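Local coordinates for microcin B17-processing protein McbC (Escherichia coli str. K-12 substr. MG1655, PDB 6GRH) that is an FMN-dependent oxidoreductase needed to process the inactive microcin B17 precursor into the active peptide antibiotic, at residues D[87-100]-D[178-190]. Residues are numbered along the deposited sequence; the frame is centred on the assembly and turned at random.
With FMN (flavin mononucleotide), chain O.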
# COMPACT_ATOMS: atom_id res chain seq x y z
N ILE D 87 -5.52 -19.23 -32.27
CA ILE D 87 -5.05 -20.18 -31.26
C ILE D 87 -4.59 -21.39 -32.05
O ILE D 87 -5.00 -21.56 -33.21
CB ILE D 87 -6.17 -20.50 -30.21
CG1 ILE D 87 -5.61 -21.12 -28.92
CG2 ILE D 87 -7.24 -21.40 -30.82
CD1 ILE D 87 -4.68 -20.24 -28.11
N ASN D 88 -3.73 -22.22 -31.45
CA ASN D 88 -3.07 -23.32 -32.15
C ASN D 88 -2.38 -22.77 -33.42
O ASN D 88 -2.60 -23.28 -34.52
CB ASN D 88 -4.05 -24.46 -32.53
CG ASN D 88 -4.81 -25.05 -31.34
OD1 ASN D 88 -4.48 -24.85 -30.17
ND2 ASN D 88 -5.83 -25.83 -31.66
N PHE D 89 -1.59 -21.70 -33.25
CA PHE D 89 -0.90 -21.04 -34.37
C PHE D 89 0.04 -22.03 -35.07
O PHE D 89 0.60 -22.92 -34.42
CB PHE D 89 -0.08 -19.82 -33.91
CG PHE D 89 -0.89 -18.61 -33.57
CD1 PHE D 89 -1.34 -18.40 -32.26
CD2 PHE D 89 -1.16 -17.64 -34.52
CE1 PHE D 89 -2.06 -17.26 -31.91
CE2 PHE D 89 -1.89 -16.49 -34.18
CZ PHE D 89 -2.32 -16.30 -32.88
N CYS D 90 0.21 -21.86 -36.37
CA CYS D 90 1.05 -22.74 -37.18
C CYS D 90 1.95 -21.89 -38.05
O CYS D 90 1.47 -20.98 -38.73
CB CYS D 90 0.16 -23.63 -38.05
SG CYS D 90 1.08 -24.57 -39.27
N ASP D 91 3.26 -22.17 -38.04
CA ASP D 91 4.23 -21.32 -38.74
C ASP D 91 4.82 -21.97 -39.99
O ASP D 91 5.91 -21.58 -40.42
CB ASP D 91 5.35 -20.86 -37.78
CG ASP D 91 6.24 -22.01 -37.32
OD1 ASP D 91 5.80 -23.15 -37.39
OD2 ASP D 91 7.36 -21.77 -36.86
N LYS D 92 4.11 -22.92 -40.60
CA LYS D 92 4.63 -23.66 -41.76
C LYS D 92 4.95 -22.78 -42.98
O LYS D 92 5.89 -23.07 -43.72
CB LYS D 92 3.64 -24.77 -42.18
N ASN D 93 4.17 -21.73 -43.19
CA ASN D 93 4.39 -20.79 -44.30
C ASN D 93 5.32 -19.65 -43.89
O ASN D 93 5.27 -19.19 -42.75
CB ASN D 93 3.06 -20.25 -44.80
CG ASN D 93 2.14 -21.35 -45.32
OD1 ASN D 93 2.60 -22.38 -45.79
ND2 ASN D 93 0.84 -21.14 -45.23
N LYS D 94 6.15 -19.20 -44.82
CA LYS D 94 7.05 -18.08 -44.56
C LYS D 94 6.23 -16.80 -44.41
O LYS D 94 5.23 -16.63 -45.10
CB LYS D 94 8.08 -17.91 -45.68
CG LYS D 94 9.16 -18.99 -45.71
CD LYS D 94 10.23 -18.70 -44.65
N LEU D 95 6.63 -15.93 -43.48
CA LEU D 95 5.95 -14.65 -43.26
C LEU D 95 6.94 -13.54 -43.57
O LEU D 95 8.02 -13.50 -42.98
CB LEU D 95 5.45 -14.52 -41.81
CG LEU D 95 4.80 -13.15 -41.47
CD1 LEU D 95 3.49 -12.99 -42.22
CD2 LEU D 95 4.57 -12.97 -40.00
N SER D 96 6.58 -12.64 -44.47
CA SER D 96 7.51 -11.63 -44.97
C SER D 96 7.60 -10.46 -43.99
O SER D 96 6.64 -10.17 -43.27
CB SER D 96 7.06 -11.10 -46.33
OG SER D 96 5.93 -10.26 -46.17
N ILE D 97 8.75 -9.79 -43.98
CA ILE D 97 8.89 -8.52 -43.26
C ILE D 97 7.89 -7.46 -43.74
O ILE D 97 7.46 -6.62 -42.96
CB ILE D 97 10.33 -7.93 -43.32
CG1 ILE D 97 10.83 -7.73 -44.77
CG2 ILE D 97 11.30 -8.80 -42.52
CD1 ILE D 97 12.14 -6.98 -44.87
N ARG D 98 7.51 -7.55 -45.02
CA ARG D 98 6.49 -6.67 -45.63
C ARG D 98 5.15 -6.70 -44.89
O ARG D 98 4.53 -5.67 -44.67
CB ARG D 98 6.30 -7.03 -47.12
N THR D 99 4.74 -7.89 -44.46
CA THR D 99 3.51 -8.05 -43.68
C THR D 99 3.63 -7.41 -42.29
O THR D 99 2.70 -6.74 -41.82
CB THR D 99 3.14 -9.54 -43.57
OG1 THR D 99 2.87 -10.04 -44.88
CG2 THR D 99 1.90 -9.75 -42.70
N ILE D 100 4.78 -7.59 -41.65
CA ILE D 100 4.99 -7.06 -40.29
C ILE D 100 5.08 -5.52 -40.35
O ILE D 100 4.48 -4.82 -39.52
CB ILE D 100 6.23 -7.70 -39.62
CG1 ILE D 100 6.07 -9.23 -39.52
CG2 ILE D 100 6.45 -7.11 -38.24
CD1 ILE D 100 7.31 -9.99 -39.09
N ASP D 178 1.09 -21.98 -21.04
CA ASP D 178 0.09 -22.49 -22.00
C ASP D 178 0.61 -22.59 -23.44
O ASP D 178 -0.15 -22.42 -24.41
CB ASP D 178 -1.15 -21.58 -21.92
CG ASP D 178 -2.46 -22.29 -22.31
OD1 ASP D 178 -2.56 -23.54 -22.21
OD2 ASP D 178 -3.41 -21.56 -22.68
N SER D 179 1.89 -22.91 -23.60
CA SER D 179 2.54 -22.88 -24.91
C SER D 179 2.05 -23.99 -25.86
O SER D 179 1.97 -23.77 -27.07
CB SER D 179 4.06 -22.94 -24.76
OG SER D 179 4.44 -24.10 -24.05
N GLU D 180 1.71 -25.16 -25.33
CA GLU D 180 1.17 -26.20 -26.20
C GLU D 180 -0.12 -25.76 -26.90
O GLU D 180 -0.29 -25.99 -28.09
CB GLU D 180 0.93 -27.51 -25.44
CG GLU D 180 0.83 -28.71 -26.39
CD GLU D 180 0.37 -29.99 -25.70
OE1 GLU D 180 0.47 -30.08 -24.45
OE2 GLU D 180 -0.11 -30.90 -26.42
N ARG D 181 -1.02 -25.14 -26.14
CA ARG D 181 -2.29 -24.67 -26.70
C ARG D 181 -2.05 -23.49 -27.66
O ARG D 181 -2.70 -23.39 -28.70
CB ARG D 181 -3.26 -24.30 -25.56
CG ARG D 181 -4.46 -23.47 -25.96
CD ARG D 181 -5.54 -23.43 -24.90
NE ARG D 181 -6.49 -22.40 -25.29
CZ ARG D 181 -6.32 -21.10 -25.10
NH1 ARG D 181 -5.25 -20.63 -24.46
NH2 ARG D 181 -7.24 -20.25 -25.56
N LEU D 182 -1.11 -22.62 -27.32
CA LEU D 182 -0.79 -21.47 -28.18
C LEU D 182 -0.31 -21.87 -29.56
O LEU D 182 -0.70 -21.24 -30.53
CB LEU D 182 0.27 -20.56 -27.54
CG LEU D 182 0.64 -19.30 -28.33
CD1 LEU D 182 -0.54 -18.34 -28.39
CD2 LEU D 182 1.85 -18.63 -27.70
N GLY D 183 0.53 -22.90 -29.63
CA GLY D 183 1.10 -23.37 -30.88
C GLY D 183 2.33 -22.56 -31.22
O GLY D 183 3.12 -22.22 -30.33
N LYS D 184 2.48 -22.20 -32.50
CA LYS D 184 3.67 -21.55 -33.00
C LYS D 184 3.33 -20.30 -33.81
O LYS D 184 3.19 -20.35 -35.02
CB LYS D 184 4.50 -22.55 -33.80
CG LYS D 184 5.10 -23.62 -32.91
CD LYS D 184 6.19 -24.40 -33.62
CE LYS D 184 5.61 -25.48 -34.51
NZ LYS D 184 5.14 -26.65 -33.70
N PRO D 185 3.17 -19.16 -33.11
CA PRO D 185 3.03 -17.87 -33.78
C PRO D 185 4.32 -17.45 -34.50
O PRO D 185 5.41 -17.88 -34.12
CB PRO D 185 2.67 -16.90 -32.66
CG PRO D 185 2.66 -17.68 -31.39
CD PRO D 185 3.23 -19.03 -31.65
N HIS D 186 4.20 -16.61 -35.52
CA HIS D 186 5.35 -16.05 -36.23
C HIS D 186 6.06 -14.96 -35.44
O HIS D 186 7.29 -14.88 -35.45
CB HIS D 186 4.94 -15.49 -37.59
CG HIS D 186 4.71 -16.55 -38.63
ND1 HIS D 186 3.47 -17.11 -38.86
CD2 HIS D 186 5.55 -17.13 -39.51
CE1 HIS D 186 3.56 -17.99 -39.84
NE2 HIS D 186 4.82 -18.03 -40.25
N PHE D 187 5.30 -14.10 -34.78
CA PHE D 187 5.88 -13.02 -34.03
C PHE D 187 4.94 -12.54 -32.95
O PHE D 187 3.79 -12.96 -32.91
CB PHE D 187 6.30 -11.87 -34.98
CG PHE D 187 5.16 -11.13 -35.64
CD1 PHE D 187 4.59 -11.60 -36.81
CD2 PHE D 187 4.71 -9.92 -35.13
CE1 PHE D 187 3.57 -10.90 -37.46
CE2 PHE D 187 3.67 -9.22 -35.75
CZ PHE D 187 3.11 -9.72 -36.93
N ALA D 188 5.47 -11.71 -32.05
CA ALA D 188 4.66 -11.04 -31.04
C ALA D 188 4.94 -9.56 -31.00
O ALA D 188 6.01 -9.12 -31.37
CB ALA D 188 4.92 -11.64 -29.68
N LEU D 189 3.96 -8.81 -30.54
CA LEU D 189 4.20 -7.44 -30.08
C LEU D 189 4.13 -7.47 -28.57
O LEU D 189 3.26 -8.14 -27.99
CB LEU D 189 3.21 -6.45 -30.69
CG LEU D 189 3.27 -6.29 -32.21
CD1 LEU D 189 2.20 -5.32 -32.64
CD2 LEU D 189 4.66 -5.87 -32.68
N VAL D 190 5.04 -6.75 -27.93
CA VAL D 190 5.06 -6.59 -26.48
C VAL D 190 4.93 -5.09 -26.16
O VAL D 190 5.75 -4.28 -26.61
CB VAL D 190 6.34 -7.16 -25.86
CG1 VAL D 190 6.27 -7.09 -24.34
CG2 VAL D 190 6.56 -8.60 -26.28
N1 FMN O . -6.41 -15.67 -24.31
C2 FMN O . -5.67 -16.72 -23.86
O2 FMN O . -5.88 -17.83 -24.39
N3 FMN O . -4.75 -16.60 -22.88
C4 FMN O . -4.48 -15.41 -22.29
O4 FMN O . -3.61 -15.31 -21.39
C4A FMN O . -5.25 -14.22 -22.71
N5 FMN O . -5.05 -12.99 -22.16
C5A FMN O . -5.77 -11.92 -22.58
C6 FMN O . -5.53 -10.68 -22.00
C7 FMN O . -6.23 -9.55 -22.40
C7M FMN O . -5.96 -8.21 -21.75
C8 FMN O . -7.25 -9.66 -23.48
C8M FMN O . -8.02 -8.44 -23.92
C9 FMN O . -7.50 -10.89 -24.07
C9A FMN O . -6.79 -12.05 -23.67
N10 FMN O . -7.01 -13.33 -24.26
C10 FMN O . -6.25 -14.42 -23.79
C1' FMN O . -7.99 -13.54 -25.33
C2' FMN O . -9.37 -13.71 -24.74
O2' FMN O . -9.45 -14.97 -24.05
C3' FMN O . -10.43 -13.57 -25.84
O3' FMN O . -10.43 -12.22 -26.34
C4' FMN O . -11.84 -13.92 -25.38
O4' FMN O . -11.87 -15.30 -24.98
C5' FMN O . -12.91 -13.73 -26.45
O5' FMN O . -12.57 -14.51 -27.59
P FMN O . -12.37 -13.83 -29.03
O1P FMN O . -11.23 -12.85 -28.90
O2P FMN O . -12.02 -15.01 -29.91
O3P FMN O . -13.72 -13.23 -29.28
O HOH W 1 1.78 -18.58 -36.98
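L95 and I100 close on the ring of F187 at the apolar centre, where the loop 87-96 and the start of helix 97-108 pack against strand 187-194 of the antiparallel sheet of this nitroreductase-fold flavoprotein. CG1 of I100 lies over one face of the ring, offset toward its rim, 4.0 Å from the centroid, while L95 CD2 meets the edge at F187 CE1, 3.4 Å away. H186 and F187 both face F262 of strand 254-263, a classic beta bulge, and the F187 ring stacks with that of F262.

The imidazole of H186 is sandwiched: D91 CB covers one face, 17° off the ring normal, and L95 CB the other, at 27°. Its rotation is fixed further by H186 NE2, which donates to N93 O over 2.8 Å, nearly in line with the carbonyl. With CG anti to the carbonyl carbon (chi1 -75°), the F89 ring is carried over P185 CB and turns its edge at CD1 to L182 O, while L182 CD1 packs beside CD1 and CE1.

Backbone bonds join the two segments around F89 in a single bridge with G183: F89 N donates to L182 O at 2.9 Å, and K184 N returns a bond to F89 O at 2.8 Å, from above the carbonyl plane. G183, the first residue past helix 179-182, has positive phi.

At the polar edge I87 CD1 sits centrally over the R181 guanidinium, 3.5 Å from CZ. The arginine is extended from CG to NE, and its guanidinium is gripped near its own plane by the salt bridge from NH1 to D178 OD2 and by the flavin: R181 NH1 and NH2 both donate to FMN O2, at 2.9 and 3.0 Å.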